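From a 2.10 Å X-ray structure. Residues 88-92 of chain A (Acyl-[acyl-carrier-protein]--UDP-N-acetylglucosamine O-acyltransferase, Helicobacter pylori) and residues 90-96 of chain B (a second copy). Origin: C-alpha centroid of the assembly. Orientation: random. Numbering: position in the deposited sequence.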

# COMPACT_ATOMS: atom_id res chain seq x y z
N ILE A 88 16.02 3.46 -6.20
CA ILE A 88 14.79 3.89 -5.55
C ILE A 88 13.68 3.81 -6.58
O ILE A 88 13.65 4.56 -7.55
CB ILE A 88 14.93 5.33 -5.00
CG1 ILE A 88 16.04 5.35 -3.94
CG2 ILE A 88 13.60 5.80 -4.41
CD1 ILE A 88 16.34 6.72 -3.37
N ARG A 89 12.76 2.87 -6.36
CA ARG A 89 11.67 2.63 -7.30
C ARG A 89 10.48 3.58 -7.27
O ARG A 89 10.41 4.51 -6.46
CB ARG A 89 11.19 1.18 -7.15
CG ARG A 89 12.28 0.16 -7.45
CD ARG A 89 12.88 0.34 -8.85
NE ARG A 89 11.87 0.27 -9.91
CZ ARG A 89 11.91 -0.56 -10.95
NH1 ARG A 89 12.91 -1.42 -11.07
NH2 ARG A 89 10.96 -0.53 -11.88
N GLU A 90 9.55 3.32 -8.18
CA GLU A 90 8.34 4.11 -8.36
C GLU A 90 7.46 4.32 -7.13
O GLU A 90 7.25 3.41 -6.33
CB GLU A 90 7.47 3.47 -9.45
CG GLU A 90 8.11 3.38 -10.83
CD GLU A 90 9.03 2.18 -11.01
OE1 GLU A 90 9.38 1.89 -12.17
OE2 GLU A 90 9.40 1.52 -10.01
N PHE A 91 6.96 5.54 -6.99
CA PHE A 91 6.06 5.92 -5.89
C PHE A 91 6.64 5.94 -4.49
O PHE A 91 5.88 5.97 -3.51
CB PHE A 91 4.82 5.01 -5.91
CG PHE A 91 4.23 4.84 -7.28
CD1 PHE A 91 4.16 3.58 -7.87
CD2 PHE A 91 3.75 5.94 -7.99
CE1 PHE A 91 3.63 3.42 -9.15
CE2 PHE A 91 3.22 5.79 -9.27
CZ PHE A 91 3.16 4.52 -9.85
N CYS A 92 7.96 5.92 -4.36
CA CYS A 92 8.56 6.00 -3.03
C CYS A 92 8.38 7.42 -2.53
O CYS A 92 8.32 8.36 -3.32
CB CYS A 92 10.04 5.66 -3.07
SG CYS A 92 10.38 3.90 -3.14
N GLU B 90 -5.00 4.28 -11.22
CA GLU B 90 -3.90 5.11 -10.72
C GLU B 90 -2.83 4.41 -9.89
O GLU B 90 -3.13 3.57 -9.04
CB GLU B 90 -4.47 6.27 -9.89
CG GLU B 90 -5.40 7.21 -10.64
CD GLU B 90 -6.84 6.72 -10.74
OE1 GLU B 90 -7.70 7.54 -11.11
OE2 GLU B 90 -7.11 5.53 -10.47
N PHE B 91 -1.58 4.78 -10.13
CA PHE B 91 -0.43 4.25 -9.39
C PHE B 91 -0.09 2.78 -9.58
O PHE B 91 0.67 2.22 -8.79
CB PHE B 91 -0.61 4.54 -7.90
CG PHE B 91 -1.04 5.95 -7.61
CD1 PHE B 91 -2.26 6.20 -6.97
CD2 PHE B 91 -0.25 7.02 -7.98
CE1 PHE B 91 -2.68 7.50 -6.72
CE2 PHE B 91 -0.66 8.33 -7.73
CZ PHE B 91 -1.88 8.57 -7.10
N CYS B 92 -0.65 2.14 -10.60
CA CYS B 92 -0.30 0.74 -10.85
C CYS B 92 1.11 0.71 -11.40
O CYS B 92 1.56 1.66 -12.04
CB CYS B 92 -1.25 0.11 -11.86
SG CYS B 92 -2.83 -0.38 -11.16
N MET B 93 1.82 -0.39 -11.15
CA MET B 93 3.19 -0.53 -11.64
C MET B 93 3.31 -1.95 -12.16
O MET B 93 3.14 -2.91 -11.41
CB MET B 93 4.17 -0.28 -10.49
CG MET B 93 5.57 0.11 -10.93
SD MET B 93 6.62 -1.30 -11.26
CE MET B 93 7.34 -1.59 -9.63
N ILE B 94 3.59 -2.07 -13.45
CA ILE B 94 3.69 -3.38 -14.09
C ILE B 94 5.00 -3.50 -14.87
O ILE B 94 5.30 -2.67 -15.72
CB ILE B 94 2.51 -3.59 -15.06
CG1 ILE B 94 1.19 -3.42 -14.30
CG2 ILE B 94 2.58 -4.98 -15.68
CD1 ILE B 94 -0.04 -3.54 -15.17
N ASN B 95 5.76 -4.55 -14.57
CA ASN B 95 7.03 -4.78 -15.23
C ASN B 95 6.97 -5.90 -16.25
O ASN B 95 6.10 -6.77 -16.18
CB ASN B 95 8.10 -5.13 -14.19
CG ASN B 95 8.22 -4.07 -13.11
OD1 ASN B 95 8.46 -2.90 -13.40
ND2 ASN B 95 8.06 -4.49 -11.86
N PRO B 96 7.89 -5.88 -17.23
CA PRO B 96 7.96 -6.91 -18.27
C PRO B 96 8.68 -8.13 -17.69
O PRO B 96 9.15 -8.08 -16.54
CB PRO B 96 8.74 -6.23 -19.39
CG PRO B 96 9.64 -5.30 -18.65
CD PRO B 96 8.73 -4.73 -17.58

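Glu B90 makes no contact with chain A: its CA-to-CB bond points sideways and the end of the side chain leads away, with both carboxylate oxygens hydrogen-bonded just outside the stretches. The same residue in the other copy, Glu A90, has matching backbone and side-chain angles yet its CA-to-CB bond points toward chain B, so the two copies present one local shape in different settings.

Phe B91 begins the contact proper, and it does so against its own counterpart. The CA atoms of Phe A91 and Phe B91 lie 7.6 Å apart, and the rings form an offset edge-to-face pair, with centroids 5.9 Å apart and planes at 87°. The edge of Phe B91 is directed toward the face of Phe A91, an arrangement that sets the slightly positive hydrogens of one ring against the electron-rich face of the other. Phe A91 CE2 and Phe B91 CD2 approach to 3.9 Å, an ordinary van der Waals separation. Although both side chains adopt the same rotamer, chi1 -46° (m), they play unequal parts: one offers a face, the other an edge. The CB of Phe B91 also lies over a face of the Phe A91 ring. A flat, wide side chain suits Phe A91, whose face takes Phe B91 while its rim meets Met B93 CB and Cys B92 O.

Two carbonyl oxygens of chain B come close to the Phe A91 ring. Phe B91 O lies 3.2 Å from Phe A91 CE1, well out of the ring plane, the shortest approach between the stretches, and Cys B92 O lies 3.9 Å from Phe A91 CZ, near the plane, where a carbonyl oxygen is reasonable company for the polarised C-H edge. Cys B92 contributes through its backbone, since its CA-to-CB bond points away from chain A.

At Met B93 the chain becomes a short strand and its CA-to-CB bond points toward chain A. Its CB packs at the edge of the Phe A91 ring, 4.0 Å from Phe A91 CE1. Further out, Met B93 CE lies 3.7 Å from Glu A90 OE2 and 4.4 Å from Arg A89 NH2. A long, unbranched thioether side chain suits this place, for it can begin beside an aromatic ring and end against a charged pair. That pair is already well matched within chain A: Arg A89 NE donates to Glu A90 OE2 at 2.8 Å, and Arg A89 NH2 donates to Glu A90 OE1 at 2.9 Å, making a salt bridge. The methyl group therefore packs against charges that already have polar partners.

Ile B94 is out of reach, but Asn B95 points its CA-to-CB bond toward chain A again, and its side chain comes near the Arg A89 guanidinium. Pro B96 lies beyond the contact. The 257 Å² the two stretches bury together rests mainly on aromatic and apolar packing centred on Phe A91, with Met B93 extending it to the salt bridge.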